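Oxidase/hydroxylase (Streptomyces hygroscopicus subsp. hygroscopicus, PDB 4XCB) binds hygromycin B, 2-oxoglutarate and a metal ion in a double-stranded beta-helix fold and is probably a 2-oxoglutarate-dependent dioxygenase. Local coordinates at residues T126-Y129 / L134-P137; G30-F35 / V195-V200. All coordinates share one frame; numbering follows the deposited sequence.

Contact 1: T126-Y129 / L134-P137; sequences THTY and LYCP
H127 places CG between its backbone N and carbonyl carbon (chi1 57°), which turns the imidazole away from 134-137, its NE2 hydrogen-bonded to H163 O, while CB rests 3.4 Å from Y135 O. C136 SG approaches that ring obliquely, 4.9 Å from its centroid. In T128, chi1 -170° sets OG1 anti to the backbone N and leaves the methyl CG2 between N and the carbonyl carbon, where it meets Y135 CB at 3.9 Å. T128 and Y135 illustrate an antiparallel hydrogen-bonded pair: T128 N gives a nearly straight bond to Y135 O at 3.0 Å, and Y135 N returns one to T128 O at 2.9 Å. Y129 and L134 form the non-hydrogen-bonded pair on the face of the hairpin opposite the T128 and Y135 side chains, their CD2 atoms 4.3 Å apart. Beyond the strands, P137 CD sits 3.2 Å from T126 O. With an alanine in place of P137, the ring carbons beside T126 O and H127 CB would be gone, which is likely to open a gap. Y135 OH bonds G120 N of the second subunit and Y129 OH D131 of the fourth. F15 of helix 9-18 packs on L134 and C136, N204 of strand 200-204 on H127 and C136.

Contact 2: G30-F35 / V195-V200; sequences GEVESF and VRSGDV
V32 of helix 29-40, the only residue of 30-35 in touch with 195-200, meets the turn before strand 200-204 at two successive residues, S197 and G198, a compact example of a helix resting on a tight turn. The segment begins at V195, whose backbone bonds to I148. The turn is type II, running from R196 to D199. At its first residue, R196, the backbone N donates to D199 OD2 (2.7 Å, nearly straight), reaching the oxygen from above the carboxylate plane, while the R196 guanidinium forms a salt bridge with D147. S197 follows, its backbone N bonded to D147 OD2, the other oxygen of the acid that pairs with R196. Its OG stands anti to the backbone N (chi1 180°) and is carried up to the valine, where V32 CG1 lies 3.0 Å from S197 OG. That separation is short for a methyl and a hydroxyl oxygen, so its exact value is doubtful. The second methyl, V32 CG2, lies over the backbone of G198, 3.7 Å from its CA. At phi 101° a side chain on G198 would jam against the S197 carbonyl oxygen, and a CB would also come close to V32 CG2, so the backbone is bare where the methyl lands. D199 closes the turn through its N, 3.0 Å from R196 O, and its OD1 reaches G25 N. With V200 the chain enters strand 200-204, bonding through its backbone to I23 of strand 20-23, while G198 and D199 make backbone hydrogen bonds with Y144, a 2-oxoglutarate-binding residue at the end of strand 139-144, and F35 packs on V64 and L68 of helix 63-69.

How the contacts relate
Both contacts lie away from the chain centre, yet they differ in character. Contact 1 joins two consecutive strands of a hairpin and is partly buried, with four of eight touching residues buried; it buries 341 Å² between its segments, has paired backbone bonds and lies at subunit interfaces. Contact 2 is smaller, 101 Å², but buried, and rests on the methyls of one valine against a serine hydroxyl and a glycine backbone, with no hydrogen bond across; no other chain of the assembly touches it. It joins segments 160 residues apart, and contact 1 is nested within that loop. The centres of contacts 1 and 2 are about 28 Å apart. Strand 200-204 links them: contact 2 runs into its start, and its far end, at N204, borders contact 1.

Contact 1: T126-Y129 / L134-P137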
loop_
_atom_site.group_PDB
_atom_site.type_symbol
_atom_site.label_atom_id
_atom_site.label_comp_id
_atom_site.label_asym_id
_atom_site.label_seq_id
_atom_site.Cartn_x
_atom_site.Cartn_y
_atom_site.Cartn_z
ATOM N N THR A 126 -9.857 1.707 -7.663
ATOM C CA THR A 126 -8.725 1.459 -6.786
ATOM C C THR A 126 -8.023 2.783 -6.483
ATOM O O THR A 126 -7.555 3.487 -7.381
ATOM C CB THR A 126 -7.776 0.421 -7.418
ATOM O OG1 THR A 126 -8.422 -0.861 -7.425
ATOM C CG2 THR A 126 -6.505 0.309 -6.637
ATOM N N HIS A 127 -7.979 3.141 -5.205
ATOM C CA HIS A 127 -7.555 4.468 -4.837
ATOM C C HIS A 127 -6.360 4.436 -3.906
ATOM O O HIS A 127 -6.020 3.398 -3.328
ATOM C CB HIS A 127 -8.716 5.225 -4.195
ATOM C CG HIS A 127 -9.289 4.531 -3.006
ATOM N ND1 HIS A 127 -8.935 4.860 -1.718
ATOM C CD2 HIS A 127 -10.177 3.515 -2.907
ATOM C CE1 HIS A 127 -9.586 4.080 -0.873
ATOM N NE2 HIS A 127 -10.345 3.253 -1.569
ATOM N N THR A 128 -5.699 5.572 -3.789
ATOM C CA THR A 128 -4.507 5.615 -2.970
ATOM C C THR A 128 -4.324 6.986 -2.330
ATOM O O THR A 128 -5.196 7.860 -2.409
ATOM C CB THR A 128 -3.276 5.205 -3.822
ATOM O OG1 THR A 128 -2.125 5.005 -2.997
ATOM C CG2 THR A 128 -2.966 6.242 -4.852
ATOM N N TYR A 129 -3.200 7.129 -1.649
ATOM C CA TYR A 129 -2.842 8.334 -0.918
ATOM C C TYR A 129 -1.341 8.546 -1.042
ATOM O O TYR A 129 -0.563 7.592 -0.967
ATOM C CB TYR A 129 -3.257 8.223 0.569
ATOM C CG TYR A 129 -2.677 9.319 1.423
ATOM C CD1 TYR A 129 -1.437 9.176 2.029
ATOM C CD2 TYR A 129 -3.366 10.505 1.613
ATOM C CE1 TYR A 129 -0.895 10.188 2.790
ATOM C CE2 TYR A 129 -2.838 11.515 2.377
ATOM C CZ TYR A 129 -1.604 11.347 2.977
ATOM O OH TYR A 129 -1.092 12.373 3.738
ATOM N N LEU A 134 -5.233 12.715 -1.401
ATOM C CA LEU A 134 -6.008 11.560 -1.854
ATOM C C LEU A 134 -6.035 11.474 -3.366
ATOM O O LEU A 134 -6.132 12.487 -4.057
ATOM C CB LEU A 134 -7.436 11.624 -1.350
ATOM C CG LEU A 134 -7.570 11.397 0.153
ATOM C CD1 LEU A 134 -8.882 11.999 0.591
ATOM C CD2 LEU A 134 -7.523 9.918 0.478
ATOM N N TYR A 135 -5.952 10.247 -3.866
ATOM C CA TYR A 135 -6.069 9.976 -5.286
ATOM C C TYR A 135 -7.142 8.905 -5.508
ATOM O O TYR A 135 -6.851 7.717 -5.481
ATOM C CB TYR A 135 -4.717 9.532 -5.861
ATOM C CG TYR A 135 -3.661 10.606 -5.803
ATOM C CD1 TYR A 135 -3.575 11.575 -6.800
ATOM C CD2 TYR A 135 -2.752 10.658 -4.760
ATOM C CE1 TYR A 135 -2.596 12.562 -6.770
ATOM C CE2 TYR A 135 -1.763 11.645 -4.716
ATOM C CZ TYR A 135 -1.699 12.597 -5.722
ATOM O OH TYR A 135 -0.748 13.597 -5.695
ATOM N N CYS A 136 -8.392 9.330 -5.689
ATOM C CA CYS A 136 -9.486 8.399 -5.968
ATOM C C CYS A 136 -9.915 8.556 -7.407
ATOM O O CYS A 136 -10.310 9.641 -7.813
ATOM C CB CYS A 136 -10.684 8.645 -5.050
ATOM S SG CYS A 136 -10.252 8.697 -3.303
ATOM N N PRO A 137 -9.844 7.475 -8.185
ATOM C CA PRO A 137 -10.064 7.677 -9.621
ATOM C C PRO A 137 -11.536 7.798 -10.039
ATOM O O PRO A 137 -11.777 8.264 -11.154
ATOM C CB PRO A 137 -9.420 6.438 -10.242
ATOM C CG PRO A 137 -9.556 5.397 -9.202
ATOM C CD PRO A 137 -9.418 6.100 -7.875
#

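Contact 2: G30-F35 / V195-V200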
loop_
_atom_site.group_PDB
_atom_site.type_symbol
_atom_site.label_atom_id
_atom_site.label_comp_id
_atom_site.label_asym_id
_atom_site.label_seq_id
_atom_site.Cartn_x
_atom_site.Cartn_y
_atom_site.Cartn_z
ATOM N N GLY A 30 -33.983 27.935 -3.713
ATOM C CA GLY A 30 -34.334 28.421 -5.038
ATOM C C GLY A 30 -33.653 27.637 -6.148
ATOM O O GLY A 30 -34.246 27.351 -7.193
ATOM N N GLU A 31 -32.390 27.292 -5.931
ATOM C CA GLU A 31 -31.656 26.527 -6.929
ATOM C C GLU A 31 -32.216 25.124 -7.040
ATOM O O GLU A 31 -32.385 24.591 -8.135
ATOM C CB GLU A 31 -30.177 26.456 -6.584
ATOM C CG GLU A 31 -29.463 27.775 -6.599
ATOM C CD GLU A 31 -27.991 27.594 -6.351
ATOM O OE1 GLU A 31 -27.587 27.586 -5.172
ATOM O OE2 GLU A 31 -27.244 27.427 -7.335
ATOM N N VAL A 32 -32.469 24.519 -5.885
ATOM C CA VAL A 32 -33.115 23.220 -5.830
ATOM C C VAL A 32 -34.437 23.251 -6.591
ATOM O O VAL A 32 -34.740 22.341 -7.366
ATOM C CB VAL A 32 -33.359 22.791 -4.383
ATOM C CG1 VAL A 32 -34.321 21.644 -4.336
ATOM C CG2 VAL A 32 -32.034 22.432 -3.718
ATOM N N GLU A 33 -35.206 24.318 -6.393
ATOM C CA GLU A 33 -36.443 24.500 -7.145
ATOM C C GLU A 33 -36.196 24.542 -8.655
ATOM O O GLU A 33 -36.951 23.943 -9.422
ATOM C CB GLU A 33 -37.159 25.772 -6.695
ATOM C CD GLU A 33 -38.519 26.915 -4.913
ATOM O OE2 GLU A 33 -38.313 27.303 -3.746
ATOM N N SER A 34 -35.136 25.233 -9.069
ATOM C CA SER A 34 -34.754 25.306 -10.476
ATOM C C SER A 34 -34.428 23.922 -11.032
ATOM O O SER A 34 -34.817 23.576 -12.144
ATOM C CB SER A 34 -33.559 26.245 -10.647
ATOM O OG SER A 34 -32.983 26.115 -11.931
ATOM N N PHE A 35 -33.704 23.125 -10.249
ATOM C CA PHE A 35 -33.331 21.790 -10.705
ATOM C C PHE A 35 -34.560 20.864 -10.794
ATOM O O PHE A 35 -34.710 20.104 -11.748
ATOM C CB PHE A 35 -32.278 21.185 -9.770
ATOM C CG PHE A 35 -30.992 21.969 -9.693
ATOM C CD1 PHE A 35 -30.482 22.633 -10.793
ATOM C CD2 PHE A 35 -30.286 22.019 -8.508
ATOM C CE1 PHE A 35 -29.277 23.335 -10.712
ATOM C CE2 PHE A 35 -29.093 22.721 -8.419
ATOM C CZ PHE A 35 -28.593 23.385 -9.512
ATOM N N VAL A 195 -30.101 13.024 4.616
ATOM C CA VAL A 195 -29.734 14.251 3.918
ATOM C C VAL A 195 -30.921 15.181 3.751
ATOM O O VAL A 195 -32.072 14.754 3.840
ATOM C CB VAL A 195 -29.137 13.957 2.504
ATOM C CG1 VAL A 195 -27.768 13.297 2.620
ATOM C CG2 VAL A 195 -30.084 13.098 1.687
ATOM N N ARG A 196 -30.625 16.451 3.490
ATOM C CA ARG A 196 -31.646 17.443 3.171
ATOM C C ARG A 196 -31.510 17.863 1.723
ATOM O O ARG A 196 -30.432 17.721 1.136
ATOM C CB ARG A 196 -31.530 18.659 4.090
ATOM C CG ARG A 196 -31.859 18.341 5.533
ATOM C CD ARG A 196 -33.349 18.104 5.732
ATOM N NE ARG A 196 -33.679 18.156 7.154
ATOM C CZ ARG A 196 -34.912 18.123 7.654
ATOM N NH1 ARG A 196 -35.965 18.039 6.851
ATOM N NH2 ARG A 196 -35.088 18.177 8.971
ATOM N N SER A 197 -32.609 18.335 1.145
ATOM C CA SER A 197 -32.614 18.865 -0.209
ATOM C C SER A 197 -31.564 19.972 -0.317
ATOM O O SER A 197 -31.543 20.893 0.502
ATOM C CB SER A 197 -34.023 19.373 -0.562
ATOM O OG SER A 197 -34.062 19.905 -1.868
ATOM N N GLY A 198 -30.669 19.861 -1.298
ATOM C CA GLY A 198 -29.608 20.842 -1.463
ATOM C C GLY A 198 -28.256 20.406 -0.925
ATOM O O GLY A 198 -27.231 21.061 -1.172
ATOM N N ASP A 199 -28.247 19.307 -0.177
ATOM C CA ASP A 199 -27.001 18.700 0.279
ATOM C C ASP A 199 -26.292 17.982 -0.861
ATOM O O ASP A 199 -26.934 17.493 -1.792
ATOM C CB ASP A 199 -27.246 17.676 1.391
ATOM C CG ASP A 199 -27.753 18.287 2.684
ATOM O OD1 ASP A 199 -27.727 19.529 2.842
ATOM O OD2 ASP A 199 -28.151 17.489 3.568
ATOM N N VAL A 200 -24.973 17.885 -0.753
ATOM C CA VAL A 200 -24.160 17.101 -1.684
ATOM C C VAL A 200 -23.525 15.935 -0.919
ATOM O O VAL A 200 -22.924 16.146 0.128
ATOM C CB VAL A 200 -23.063 17.956 -2.317
ATOM C CG1 VAL A 200 -22.117 17.095 -3.138
ATOM C CG2 VAL A 200 -23.681 19.049 -3.203
#